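Glycerol kinase, putative (Plasmodium falciparum, PDB 2W40) probably catalyses the ATP-dependent phosphorylation of glycerol to sn-glycerol 3-phosphate. Local coordinates at residues 2-10 with 19-28; 75-83 with 448-458. All blocks are in the same frame, centred on the assembly; numbering follows the deposited sequence.

Contact 1: residues 2-10 with 19-28; sequences SMNVILSID and FFYDEELNIV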
ATOM      1  N   SER C   2      -8.748  53.945   4.566  0.50 27.23           N
ATOM      2  CA  SER C   2      -8.078  53.746   3.245  0.50 25.99           C
ATOM      3  C   SER C   2      -6.841  52.969   3.378  0.50 24.56           C
ATOM      4  O   SER C   2      -5.963  53.318   4.162  0.50 26.45           O
ATOM      5  CB  SER C   2      -7.745  55.047   2.615  0.50 26.09           C
ATOM      6  OG  SER C   2      -8.922  55.780   2.753  0.50 27.77           O
ATOM      7  N   MET C   3      -6.781  51.931   2.569  0.50 20.25           N
ATOM      8  CA  MET C   3      -5.895  50.846   2.855  1.00 19.08           C
ATOM      9  C   MET C   3      -4.995  50.599   1.631  1.00 16.03           C
ATOM     10  O   MET C   3      -5.529  50.380   0.560  1.00 16.23           O
ATOM     11  CB  MET C   3      -6.686  49.551   3.160  1.00 18.91           C
ATOM     12  CG  MET C   3      -5.884  48.262   3.456  1.00 24.96           C
ATOM     13  SD  MET C   3      -4.669  48.434   4.764  1.00 39.07           S
ATOM     14  CE  MET C   3      -5.641  47.891   6.139  1.00 35.97           C
ATOM     15  N   ASN C   4      -3.678  50.701   1.819  1.00 14.48           N
ATOM     16  CA  ASN C   4      -2.772  50.274   0.761  1.00 13.58           C
ATOM     17  C   ASN C   4      -2.498  48.785   0.935  1.00 14.37           C
ATOM     18  O   ASN C   4      -2.208  48.329   2.040  1.00 13.77           O
ATOM     19  CB  ASN C   4      -1.452  50.956   0.837  1.00 13.86           C
ATOM     20  CG  ASN C   4      -1.525  52.414   0.547  1.00 12.82           C
ATOM     21  OD1 ASN C   4      -2.462  52.952  -0.011  1.00 17.67           O
ATOM     22  ND2 ASN C   4      -0.458  53.079   0.922  1.00 15.46           N
ATOM     23  N   VAL C   5      -2.531  48.089  -0.234  1.00 12.96           N
ATOM     24  CA  VAL C   5      -2.162  46.686  -0.225  1.00 13.11           C
ATOM     25  C   VAL C   5      -1.294  46.264  -1.385  1.00 12.13           C
ATOM     26  O   VAL C   5      -1.236  46.919  -2.393  1.00 11.95           O
ATOM     27  CB  VAL C   5      -3.422  45.756  -0.198  1.00 13.94           C
ATOM     28  CG1 VAL C   5      -4.346  45.973   1.105  1.00 16.78           C
ATOM     29  CG2 VAL C   5      -4.169  45.924  -1.468  1.00 13.48           C
ATOM     30  N   ILE C   6      -0.617  45.148  -1.159  1.00 12.53           N
ATOM     31  CA  ILE C   6       0.229  44.463  -2.137  1.00 11.04           C
ATOM     32  C   ILE C   6      -0.502  43.145  -2.451  1.00  9.97           C
ATOM     33  O   ILE C   6      -0.814  42.370  -1.530  1.00 10.38           O
ATOM     34  CB  ILE C   6       1.625  44.173  -1.614  1.00 12.80           C
ATOM     35  CG1 ILE C   6       2.327  45.440  -1.150  1.00 11.94           C
ATOM     36  CG2 ILE C   6       2.476  43.372  -2.676  1.00 12.93           C
ATOM     37  CD1 ILE C   6       3.484  45.083  -0.203  1.00 16.08           C
ATOM     38  N   LEU C   7      -0.746  42.888  -3.736  1.00  8.92           N
ATOM     39  CA  LEU C   7      -1.308  41.547  -4.121  1.00  9.79           C
ATOM     40  C   LEU C   7      -0.137  40.601  -4.410  1.00  9.56           C
ATOM     41  O   LEU C   7       0.705  40.909  -5.254  1.00 10.75           O
ATOM     42  CB  LEU C   7      -2.271  41.598  -5.309  1.00  9.98           C
ATOM     43  CG  LEU C   7      -2.770  40.342  -5.989  1.00 10.08           C
ATOM     44  CD1 LEU C   7      -3.332  39.336  -4.953  1.00 12.76           C
ATOM     45  CD2 LEU C   7      -3.630  40.544  -7.223  1.00 11.05           C
ATOM     46  N   SER C   8      -0.106  39.461  -3.692  1.00  9.56           N
ATOM     47  CA  SER C   8       0.893  38.427  -3.966  1.00  9.94           C
ATOM     48  C   SER C   8       0.132  37.200  -4.492  1.00 10.71           C
ATOM     49  O   SER C   8      -0.754  36.695  -3.748  1.00  9.67           O
ATOM     50  CB  SER C   8       1.740  38.109  -2.716  1.00 12.19           C
ATOM     51  OG  SER C   8       2.628  37.055  -3.017  1.00 12.61           O
ATOM     52  N   ILE C   9       0.430  36.767  -5.750  1.00  9.07           N
ATOM     53  CA  ILE C   9      -0.239  35.610  -6.327  1.00  9.64           C
ATOM     54  C   ILE C   9       0.761  34.438  -6.189  1.00  9.27           C
ATOM     55  O   ILE C   9       1.924  34.535  -6.670  1.00  9.99           O
ATOM     56  CB  ILE C   9      -0.565  35.832  -7.816  1.00  8.56           C
ATOM     57  CG1 ILE C   9      -1.587  37.014  -7.936  1.00 10.11           C
ATOM     58  CG2 ILE C   9      -0.948  34.453  -8.445  1.00  9.75           C
ATOM     59  CD1 ILE C   9      -1.672  37.568  -9.350  1.00 10.28           C
ATOM     60  N   ASP C  10       0.305  33.314  -5.597  1.00 11.12           N
ATOM     61  CA  ASP C  10       1.114  32.075  -5.546  1.00  9.90           C
ATOM     62  C   ASP C  10       0.329  30.993  -6.316  1.00  9.84           C
ATOM     63  O   ASP C  10      -0.672  30.490  -5.872  1.00  9.27           O
ATOM     64  CB  ASP C  10       1.356  31.699  -4.092  1.00 10.70           C
ATOM     65  CG  ASP C  10       2.034  30.394  -3.873  1.00 11.91           C
ATOM     66  OD1 ASP C  10       2.548  29.805  -4.830  1.00 13.56           O
ATOM     67  OD2 ASP C  10       2.097  29.964  -2.639  1.00 14.14           O
ATOM     68  N   PHE C  19      -3.005  36.526  -1.891  1.00 12.01           N
ATOM     69  CA  PHE C  19      -2.708  37.151  -0.606  1.00 12.51           C
ATOM     70  C   PHE C  19      -2.638  38.608  -0.792  1.00 12.36           C
ATOM     71  O   PHE C  19      -1.922  39.104  -1.669  1.00 13.49           O
ATOM     72  CB  PHE C  19      -1.413  36.675  -0.029  1.00 12.83           C
ATOM     73  CG  PHE C  19      -1.408  35.220   0.260  1.00 13.79           C
ATOM     74  CD1 PHE C  19      -1.707  34.753   1.493  1.00 17.63           C
ATOM     75  CD2 PHE C  19      -1.072  34.328  -0.715  1.00 12.42           C
ATOM     76  CE1 PHE C  19      -1.666  33.445   1.778  1.00 17.53           C
ATOM     77  CE2 PHE C  19      -1.053  33.028  -0.455  1.00 14.38           C
ATOM     78  CZ  PHE C  19      -1.381  32.571   0.822  1.00 16.42           C
ATOM     79  N   PHE C  20      -3.441  39.316  -0.020  1.00 10.28           N
ATOM     80  CA  PHE C  20      -3.334  40.792   0.062  1.00 10.96           C
ATOM     81  C   PHE C  20      -2.638  41.123   1.373  1.00 11.45           C
ATOM     82  O   PHE C  20      -3.150  40.801   2.445  1.00 12.31           O
ATOM     83  CB  PHE C  20      -4.695  41.486  -0.087  1.00 12.47           C
ATOM     84  CG  PHE C  20      -5.401  41.144  -1.357  1.00 11.01           C
ATOM     85  CD1 PHE C  20      -5.427  42.007  -2.409  1.00 14.08           C
ATOM     86  CD2 PHE C  20      -6.043  39.865  -1.519  1.00 12.44           C
ATOM     87  CE1 PHE C  20      -6.113  41.665  -3.583  1.00 14.95           C
ATOM     88  CE2 PHE C  20      -6.745  39.553  -2.672  1.00 10.49           C
ATOM     89  CZ  PHE C  20      -6.728  40.448  -3.722  1.00 12.03           C
ATOM     90  N   TYR C  21      -1.490  41.738   1.239  1.00 10.44           N
ATOM     91  CA  TYR C  21      -0.677  42.173   2.334  1.00 10.96           C
ATOM     92  C   TYR C  21      -0.777  43.679   2.535  1.00 12.89           C
ATOM     93  O   TYR C  21      -0.732  44.437   1.582  1.00 12.58           O
ATOM     94  CB  TYR C  21       0.787  41.813   2.167  1.00 10.40           C
ATOM     95  CG  TYR C  21       1.090  40.327   2.249  1.00  9.45           C
ATOM     96  CD1 TYR C  21       1.508  39.785   3.444  1.00 13.06           C
ATOM     97  CD2 TYR C  21       1.150  39.509   1.134  1.00 11.43           C
ATOM     98  CE1 TYR C  21       1.818  38.477   3.597  1.00 12.67           C
ATOM     99  CE2 TYR C  21       1.414  38.180   1.294  1.00 10.77           C
ATOM    100  CZ  TYR C  21       1.800  37.665   2.528  1.00 13.63           C
ATOM    101  OH  TYR C  21       2.146  36.347   2.716  1.00 12.91           O
ATOM    102  N   ASP C  22      -0.898  44.078   3.795  1.00 14.27           N
ATOM    103  CA  ASP C  22      -0.778  45.513   4.110  1.00 14.48           C
ATOM    104  C   ASP C  22       0.746  45.832   4.068  1.00 13.70           C
ATOM    105  O   ASP C  22       1.570  44.969   3.879  1.00 15.92           O
ATOM    106  CB  ASP C  22      -1.433  45.868   5.445  1.00 15.44           C
ATOM    107  CG  ASP C  22      -0.701  45.370   6.662  1.00 16.21           C
ATOM    108  OD1 ASP C  22       0.481  44.980   6.645  1.00 18.66           O
ATOM    109  OD2 ASP C  22      -1.375  45.497   7.735  1.00 20.44           O
ATOM    110  N   GLU C  23       1.143  47.097   4.279  1.00 16.23           N
ATOM    111  CA  GLU C  23       2.525  47.492   4.151  1.00 16.89           C
ATOM    112  C   GLU C  23       3.411  47.160   5.314  1.00 16.51           C
ATOM    113  O   GLU C  23       4.609  47.422   5.270  1.00 19.34           O
ATOM    114  CB  GLU C  23       2.606  48.954   3.725  1.00 17.69           C
ATOM    115  CG  GLU C  23       1.881  49.211   2.404  1.00 19.55           C
ATOM    116  CD  GLU C  23       1.912  50.610   1.868  1.00 21.54           C
ATOM    117  OE1 GLU C  23       1.780  51.506   2.692  1.00 23.73           O
ATOM    118  OE2 GLU C  23       2.063  50.809   0.641  1.00 24.01           O
ATOM    119  N   GLU C  24       2.828  46.567   6.374  1.00 16.99           N
ATOM    120  CA  GLU C  24       3.553  45.919   7.466  1.00 19.56           C
ATOM    121  C   GLU C  24       3.582  44.410   7.343  1.00 18.02           C
ATOM    122  O   GLU C  24       4.045  43.702   8.220  1.00 17.69           O
ATOM    123  CB  GLU C  24       2.982  46.398   8.829  1.00 23.66           C
ATOM    124  CG  GLU C  24       3.072  47.961   8.998  1.00 27.31           C
ATOM    125  CD  GLU C  24       4.555  48.461   9.270  1.00 36.40           C
ATOM    126  OE1 GLU C  24       5.399  47.658   9.807  1.00 41.47           O
ATOM    127  OE2 GLU C  24       4.878  49.669   8.941  1.00 38.96           O
ATOM    128  N   LEU C  25       3.215  43.949   6.133  1.00 16.62           N
ATOM    129  CA  LEU C  25       3.303  42.538   5.773  1.00 16.41           C
ATOM    130  C   LEU C  25       2.406  41.645   6.643  1.00 16.34           C
ATOM    131  O   LEU C  25       2.625  40.416   6.763  1.00 16.81           O
ATOM    132  CB  LEU C  25       4.762  42.073   5.735  1.00 17.52           C
ATOM    133  CG  LEU C  25       5.628  42.743   4.697  1.00 18.39           C
ATOM    134  CD1 LEU C  25       7.063  42.250   4.860  1.00 17.21           C
ATOM    135  CD2 LEU C  25       5.012  42.574   3.217  1.00 17.48           C
ATOM    136  N   ASN C  26       1.310  42.222   7.077  1.00 15.33           N
ATOM    137  CA  ASN C  26       0.169  41.467   7.626  1.00 17.06           C
ATOM    138  C   ASN C  26      -0.792  41.071   6.478  1.00 17.61           C
ATOM    139  O   ASN C  26      -1.081  41.886   5.610  1.00 17.70           O
ATOM    140  CB  ASN C  26      -0.665  42.321   8.609  1.00 19.98           C
ATOM    141  CG  ASN C  26       0.142  42.919   9.737  1.00 22.49           C
ATOM    142  OD1 ASN C  26       0.200  44.194   9.903  1.00 26.60           O
ATOM    143  ND2 ASN C  26       0.754  42.060  10.532  1.00 20.90           N
ATOM    144  N   ILE C  27      -1.257  39.829   6.476  1.00 16.63           N
ATOM    145  CA  ILE C  27      -2.276  39.445   5.575  1.00 16.27           C
ATOM    146  C   ILE C  27      -3.620  40.038   5.936  1.00 15.87           C
ATOM    147  O   ILE C  27      -4.147  39.792   7.073  1.00 18.24           O
ATOM    148  CB  ILE C  27      -2.400  37.845   5.457  1.00 16.32           C
ATOM    149  CG1 ILE C  27      -1.052  37.267   5.049  1.00 18.12           C
ATOM    150  CG2 ILE C  27      -3.513  37.485   4.513  1.00 17.92           C
ATOM    151  CD1 ILE C  27      -0.994  35.689   5.052  1.00 19.23           C
ATOM    152  N   VAL C  28      -4.173  40.851   5.056  1.00 14.97           N
ATOM    153  CA  VAL C  28      -5.522  41.394   5.236  1.00 15.88           C
ATOM    154  C   VAL C  28      -6.635  40.641   4.518  1.00 15.27           C
ATOM    155  O   VAL C  28      -7.796  40.730   4.860  1.00 16.95           O
ATOM    156  CB  VAL C  28      -5.545  42.927   4.929  1.00 16.90           C
ATOM    157  CG1 VAL C  28      -4.487  43.672   5.888  1.00 19.26           C
ATOM    158  CG2 VAL C  28      -5.277  43.191   3.407  1.00 17.08           C
TER
HETATM  159  O   HOH W   1      -0.815  49.175   4.247  1.00 19.13           O
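The N-terminal beta hairpin of the FGGY kinase fold brings Ile-6 against Tyr-21 and Ser-8 against Phe-19, two antiparallel hydrogen-bonded pairs of the hairpin. It opens the ribonuclease H-like core common to the sugar kinase/Hsp70/actin superfamily, with strand 3-11 running next to strand 15-21. Each pair is joined by two backbone bonds; Ile-6 N reaches Tyr-21 O at 2.8 Å, and Ser-8 N meets Phe-19 O at 2.7 Å in an almost straight bond. Leu-7 and Phe-20 form the non-hydrogen-bonded pair between them. Their side chains lie alongside one another on the face covered by helix 49-70, and Leu-7 CD1 sits over one face of the Phe-20 ring, 3.9 Å from its centroid, as a CH-pi contact. A chi1 of 170° sends the leucine chain away from its own backbone N and lets that methyl reach the ring. Val-5 CG2 approaches the same ring near its edge, while Val-5 CG1 packs on Val-28 CG2 at 3.7 Å. On the other face, helix 443-455 covers Ser-8 and Tyr-21; Ser-8 CB stands at the edge of the tyrosine ring, and both hydroxyl groups are hydrogen-bonded to Ser-445. Past Tyr-21 the chain makes a type I turn from Asp-22 to Leu-25, and Asp-22 OD1 accepts Asn-26 N from above the carboxylate plane. At this end Glu-23 reaches over to Asn-4, the amide and carboxylate planes 72° apart. Asn-4 ND2 gives Glu-23 OE1 a straight but weak, 3.3 Å hydrogen bond, whereas OE2 forms a salt bridge with Lys-77. One water ties the two backbones here: it donates to Asn-4 O at 2.7 Å and accepts from Glu-23 N.

Contact 2: residues 75-83 with 448-458; sequences IIKCIGITN and AAVLAGLEVKI. With EDO (1,2-ethanediol), chain B; GOL (glycerol), chain D; EDO (1,2-ethanediol), chain E.
Lys-77 is the first residue of strand 75-83 to meet the turn that follows helix 443-455, its CB lying 4.1 Å from Ile-458 CD1. Bends at chi2 and chi4 carry the ammonium group to a bound glycerol: Lys-77 NZ donates to glycerol O2 at 2.7 Å, and O1 of the same molecule donates to Val-456 O, so the glycerol bridges the two segments. This glycerol lies away from the residues that bind ADP. At Cys-78, a chi1 of 51° places the sulfur between its own backbone N and carbonyl carbon, from where SG touches Val-456 CG2 at 3.7 Å, Ala-452 CB at 3.8 Å and, a little farther off, Ile-458 CD1. Here the helix of the C-terminal FGGY domain, ending in a Schellman motif with Lys-457 at its C-prime position, lies across the central sheet of the N-terminal domain. The segment axes approach to 6.8 Å, with their directions 141° apart. Ile-79 turns its side chain away from the helix, but its carbonyl oxygen remains near the Ala-452 methyl. Gly-80 and Ala-452 have the nearest CA atoms of the two segments, 4.9 Å apart. With no side chain on the glycine, Ala-452 CB rests directly on the strand, 3.6 Å from Gly-80 N. Ile-81 again points away, toward the far side of the sheet. Thr-82 CG2 then meets Ala-448 CB at 4.1 Å, while its OG1 turns to a hydrogen bond with Ile-246 O on the neighbouring strand.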
ATOM      1  N   ILE C  75      -6.159  50.816  -2.168  1.00 17.24           N
ATOM      2  CA  ILE C  75      -5.141  51.085  -3.196  1.00 17.78           C
ATOM      3  C   ILE C  75      -4.268  49.824  -3.344  1.00 14.96           C
ATOM      4  O   ILE C  75      -3.539  49.458  -2.407  1.00 15.67           O
ATOM      5  CB  ILE C  75      -4.204  52.307  -2.921  1.00 15.82           C
ATOM      6  CG1 ILE C  75      -5.080  53.605  -2.858  1.00 21.87           C
ATOM      7  CG2 ILE C  75      -3.082  52.409  -4.007  1.00 17.87           C
ATOM      8  CD1 ILE C  75      -4.377  54.834  -2.205  1.00 21.02           C
ATOM      9  N   ILE C  76      -4.338  49.204  -4.524  1.00 13.78           N
ATOM     10  CA  ILE C  76      -3.426  48.047  -4.828  1.00 14.82           C
ATOM     11  C   ILE C  76      -2.163  48.665  -5.400  1.00 12.13           C
ATOM     12  O   ILE C  76      -2.200  49.233  -6.451  1.00 14.44           O
ATOM     13  CB  ILE C  76      -4.041  47.019  -5.831  1.00 15.21           C
ATOM     14  CG1 ILE C  76      -5.417  46.626  -5.347  1.00 17.38           C
ATOM     15  CG2 ILE C  76      -3.132  45.865  -5.995  1.00 14.29           C
ATOM     16  CD1 ILE C  76      -6.231  45.882  -6.239  1.00 20.73           C
ATOM     17  N   LYS C  77      -1.072  48.604  -4.670  1.00 12.78           N
ATOM     18  CA  LYS C  77       0.157  49.298  -5.034  1.00 12.99           C
ATOM     19  C   LYS C  77       0.897  48.586  -6.169  1.00 13.50           C
ATOM     20  O   LYS C  77       1.510  49.205  -7.048  1.00 14.40           O
ATOM     21  CB  LYS C  77       1.076  49.399  -3.835  1.00 14.47           C
ATOM     22  CG  LYS C  77       0.550  50.387  -2.745  1.00 13.84           C
ATOM     23  CD  LYS C  77       0.511  51.730  -3.302  1.00 18.23           C
ATOM     24  CE  LYS C  77       0.511  52.766  -2.194  1.00 23.95           C
ATOM     25  NZ  LYS C  77       1.856  52.799  -1.387  1.00 27.58           N
ATOM     26  N   CYS C  78       0.862  47.258  -6.080  1.00 12.34           N
ATOM     27  CA  CYS C  78       1.624  46.420  -7.018  1.00 11.27           C
ATOM     28  C   CYS C  78       1.194  44.977  -6.856  1.00 10.15           C
ATOM     29  O   CYS C  78       0.501  44.609  -5.906  1.00 10.15           O
ATOM     30  CB  CYS C  78       3.090  46.540  -6.731  1.00 11.29           C
ATOM     31  SG  CYS C  78       3.540  46.286  -5.070  1.00 15.45           S
ATOM     32  N   ILE C  79       1.703  44.141  -7.789  1.00 10.12           N
ATOM     33  CA  ILE C  79       1.420  42.705  -7.838  1.00  8.01           C
ATOM     34  C   ILE C  79       2.751  41.978  -7.905  1.00  9.30           C
ATOM     35  O   ILE C  79       3.587  42.331  -8.730  1.00  8.21           O
ATOM     36  CB  ILE C  79       0.504  42.325  -9.048  1.00  9.31           C
ATOM     37  CG1 ILE C  79      -0.827  43.033  -8.922  1.00  9.12           C
ATOM     38  CG2 ILE C  79       0.436  40.822  -9.211  1.00 10.07           C
ATOM     39  CD1 ILE C  79      -1.625  43.008 -10.300  1.00 10.26           C
ATOM     40  N   GLY C  80       2.964  40.990  -7.047  1.00  8.56           N
ATOM     41  CA  GLY C  80       4.084  40.024  -7.184  1.00  8.63           C
ATOM     42  C   GLY C  80       3.514  38.633  -7.542  1.00  8.78           C
ATOM     43  O   GLY C  80       2.407  38.262  -7.130  1.00  9.09           O
ATOM     44  N   ILE C  81       4.273  37.936  -8.387  1.00  7.96           N
ATOM     45  CA  ILE C  81       3.890  36.651  -8.911  1.00  8.90           C
ATOM     46  C   ILE C  81       4.924  35.613  -8.503  1.00  7.42           C
ATOM     47  O   ILE C  81       6.145  35.817  -8.665  1.00  7.43           O
ATOM     48  CB  ILE C  81       3.763  36.690 -10.442  1.00  9.32           C
ATOM     49  CG1 ILE C  81       2.538  37.547 -10.759  1.00 11.39           C
ATOM     50  CG2 ILE C  81       3.649  35.266 -11.013  1.00 11.31           C
ATOM     51  CD1 ILE C  81       2.203  37.757 -12.199  1.00 13.71           C
ATOM     52  N   THR C  82       4.447  34.476  -7.954  1.00  8.81           N
ATOM     53  CA  THR C  82       5.288  33.321  -7.738  1.00  7.61           C
ATOM     54  C   THR C  82       4.547  32.072  -8.091  1.00  8.17           C
ATOM     55  O   THR C  82       3.316  32.087  -8.178  1.00  8.45           O
ATOM     56  CB  THR C  82       5.853  33.345  -6.270  1.00  9.14           C
ATOM     57  OG1 THR C  82       6.908  32.412  -6.182  1.00  8.50           O
ATOM     58  CG2 THR C  82       4.780  33.114  -5.218  1.00 11.62           C
ATOM     59  N   ASN C  83       5.278  31.005  -8.342  1.00  7.34           N
ATOM     60  CA  ASN C  83       4.646  29.869  -9.028  1.00  7.89           C
ATOM     61  C   ASN C  83       5.409  28.591  -8.906  1.00  7.57           C
ATOM     62  O   ASN C  83       6.617  28.595  -8.736  1.00  6.49           O
ATOM     63  CB  ASN C  83       4.648  30.182 -10.547  1.00  7.73           C
ATOM     64  CG  ASN C  83       6.087  30.434 -11.077  1.00  6.23           C
ATOM     65  OD1 ASN C  83       6.685  31.501 -10.790  1.00  6.79           O
ATOM     66  ND2 ASN C  83       6.628  29.477 -11.956  1.00  6.75           N
ATOM     67  N   ALA C 448       7.215  37.139  -2.559  1.00  7.50           N
ATOM     68  CA  ALA C 448       6.758  37.817  -3.748  1.00  8.17           C
ATOM     69  C   ALA C 448       6.240  39.218  -3.407  1.00  9.03           C
ATOM     70  O   ALA C 448       6.386  40.146  -4.210  1.00  9.43           O
ATOM     71  CB  ALA C 448       5.676  37.018  -4.470  1.00  7.66           C
ATOM     72  N   ALA C 449       5.612  39.364  -2.243  1.00 10.00           N
ATOM     73  CA  ALA C 449       5.114  40.683  -1.822  1.00  9.87           C
ATOM     74  C   ALA C 449       6.304  41.549  -1.521  1.00  9.73           C
ATOM     75  O   ALA C 449       6.293  42.718  -1.809  1.00 10.90           O
ATOM     76  CB  ALA C 449       4.224  40.479  -0.604  1.00 11.05           C
ATOM     77  N   VAL C 450       7.354  40.959  -0.932  1.00 10.20           N
ATOM     78  CA  VAL C 450       8.606  41.698  -0.664  1.00  9.58           C
ATOM     79  C   VAL C 450       9.226  42.242  -1.977  1.00  9.92           C
ATOM     80  O   VAL C 450       9.578  43.457  -2.061  1.00 11.68           O
ATOM     81  CB  VAL C 450       9.645  40.896   0.225  1.00 10.51           C
ATOM     82  CG1 VAL C 450      11.066  41.578   0.231  1.00 11.75           C
ATOM     83  CG2 VAL C 450       9.038  40.647   1.658  1.00 11.55           C
ATOM     84  N   LEU C 451       9.363  41.365  -2.967  1.00  9.86           N
ATOM     85  CA  LEU C 451       9.997  41.802  -4.170  1.00  9.43           C
ATOM     86  C   LEU C 451       9.148  42.902  -4.856  1.00  9.10           C
ATOM     87  O   LEU C 451       9.689  43.906  -5.300  1.00 10.67           O
ATOM     88  CB  LEU C 451      10.242  40.598  -5.134  1.00  9.36           C
ATOM     89  CG  LEU C 451      11.217  39.504  -4.778  1.00 12.57           C
ATOM     90  CD1 LEU C 451      10.895  38.288  -5.731  1.00 12.89           C
ATOM     91  CD2 LEU C 451      12.607  40.011  -4.870  1.00 13.58           C
ATOM     92  N   ALA C 452       7.833  42.703  -4.953  1.00  9.05           N
ATOM     93  CA  ALA C 452       6.954  43.622  -5.632  1.00  9.91           C
ATOM     94  C   ALA C 452       7.010  45.031  -4.934  1.00  9.98           C
ATOM     95  O   ALA C 452       7.173  46.089  -5.579  1.00 10.16           O
ATOM     96  CB  ALA C 452       5.559  43.069  -5.681  1.00  9.90           C
ATOM     97  N   GLY C 453       6.882  45.015  -3.603  1.00 10.21           N
ATOM     98  CA  GLY C 453       6.997  46.231  -2.829  1.00 11.57           C
ATOM     99  C   GLY C 453       8.283  46.965  -2.938  1.00 10.45           C
ATOM    100  O   GLY C 453       8.334  48.184  -2.989  1.00 11.16           O
ATOM    101  N   LEU C 454       9.365  46.246  -2.896  1.00 10.36           N
ATOM    102  CA  LEU C 454      10.704  46.851  -3.031  1.00 10.72           C
ATOM    103  C   LEU C 454      10.831  47.550  -4.385  1.00 11.67           C
ATOM    104  O   LEU C 454      11.338  48.667  -4.461  1.00 12.33           O
ATOM    105  CB  LEU C 454      11.769  45.842  -2.867  1.00 11.66           C
ATOM    106  CG  LEU C 454      12.097  45.448  -1.392  1.00 12.36           C
ATOM    107  CD1 LEU C 454      13.058  44.222  -1.360  1.00 15.92           C
ATOM    108  CD2 LEU C 454      12.601  46.602  -0.449  1.00 14.54           C
ATOM    109  N   GLU C 455      10.230  46.949  -5.420  1.00 10.93           N
ATOM    110  CA  GLU C 455      10.350  47.479  -6.787  1.00 10.98           C
ATOM    111  C   GLU C 455       9.629  48.854  -6.889  1.00 11.09           C
ATOM    112  O   GLU C 455      10.106  49.778  -7.631  1.00 13.60           O
ATOM    113  CB  GLU C 455       9.819  46.488  -7.819  1.00  9.94           C
ATOM    114  CG  GLU C 455       9.824  47.088  -9.213  1.00  9.61           C
ATOM    115  CD  GLU C 455      11.128  47.374  -9.908  1.00 12.59           C
ATOM    116  OE1 GLU C 455      12.235  47.023  -9.354  1.00 14.37           O
ATOM    117  OE2 GLU C 455      11.078  47.888 -11.111  1.00 14.87           O
ATOM    118  N   VAL C 456       8.529  49.048  -6.166  1.00 12.02           N
ATOM    119  CA  VAL C 456       7.829  50.333  -6.178  1.00 12.21           C
ATOM    120  C   VAL C 456       8.102  51.240  -4.936  1.00 13.42           C
ATOM    121  O   VAL C 456       7.383  52.237  -4.715  1.00 16.90           O
ATOM    122  CB  VAL C 456       6.314  50.165  -6.404  1.00 11.65           C
ATOM    123  CG1 VAL C 456       5.991  49.573  -7.798  1.00 16.45           C
ATOM    124  CG2 VAL C 456       5.647  49.327  -5.309  1.00 13.79           C
ATOM    125  N   LYS C 457       9.153  50.898  -4.195  1.00 14.18           N
ATOM    126  CA  LYS C 457       9.687  51.676  -3.080  1.00 15.64           C
ATOM    127  C   LYS C 457       8.707  51.839  -1.913  1.00 13.59           C
ATOM    128  O   LYS C 457       8.645  52.923  -1.252  1.00 13.29           O
ATOM    129  CB  LYS C 457      10.072  53.068  -3.547  1.00 18.21           C
ATOM    130  CG  LYS C 457      10.808  53.204  -4.906  1.00 23.03           C
ATOM    131  CD  LYS C 457      12.058  52.558  -4.848  1.00 22.24           C
ATOM    132  CE  LYS C 457      12.976  52.989  -6.082  1.00 25.50           C
ATOM    133  NZ  LYS C 457      14.058  51.981  -6.184  1.00 28.26           N
ATOM    134  N   ILE C 458       7.958  50.771  -1.605  1.00 12.67           N
ATOM    135  CA  ILE C 458       7.067  50.754  -0.393  1.00 15.21           C
ATOM    136  C   ILE C 458       7.912  50.937   0.852  1.00 16.39           C
ATOM    137  O   ILE C 458       7.522  51.659   1.769  1.00 15.15           O
ATOM    138  CB  ILE C 458       6.221  49.471  -0.262  1.00 11.94           C
ATOM    139  CG1 ILE C 458       5.282  49.396  -1.449  1.00 16.39           C
ATOM    140  CG2 ILE C 458       5.536  49.455   1.087  1.00 12.56           C
ATOM    141  CD1 ILE C 458       4.197  48.314  -1.463  1.00 19.29           C
TER
HETATM  142  C1  EDO B1504      -6.728  49.393  -7.387  1.00 28.25           C
HETATM  143  O1  EDO B1504      -6.037  50.285  -6.502  1.00 22.56           O
HETATM  144  C2  EDO B1504      -8.268  49.262  -7.415  1.00 27.85           C
HETATM  145  O2  EDO B1504      -8.892  49.388  -6.114  1.00 33.18           O
HETATM  146  C1  GOL D1525       5.283  54.621  -3.508  1.00 46.14           C
HETATM  147  O1  GOL D1525       5.572  53.458  -2.782  1.00 42.20           O
HETATM  148  C2  GOL D1525       3.946  54.597  -4.252  1.00 46.70           C
HETATM  149  O2  GOL D1525       2.807  54.213  -3.501  1.00 51.88           O
HETATM  150  C3  GOL D1525       3.741  55.936  -4.969  1.00 48.61           C
HETATM  151  O3  GOL D1525       2.432  56.486  -4.846  1.00 47.62           O
HETATM  152  C1  EDO E1507      14.759  46.276  -4.613  1.00 37.14           C
HETATM  153  O1  EDO E1507      15.925  46.746  -3.927  1.00 40.80           O
HETATM  154  C2  EDO E1507      15.012  46.277  -6.076  1.00 33.26           C
HETATM  155  O2  EDO E1507      14.219  47.317  -6.691  1.00 32.92           O

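From the N terminus, contact 1 closes first, a hairpin loop with eight residues between 2-10 and 19-28. The chain then passes through helix 49-70 and returns as strand 74-83, parallel to strand 3-11 and beside it in the same sheet. Only there does contact 2 open, and it closes when 448-458 comes back from the C-terminal FGGY domain, with 364 residues in between. The two loops follow in series, neither crossing nor enclosing the other. Their strands are joined through Val-5 N to Ile-75 O and Ile-9 O to Thr-82 N, both probable hydrogen bonds, while Ser-8 OG packs on Ala-448 CB, so the C-terminal helix also rests on strand 3-11 of the N-terminal sheet.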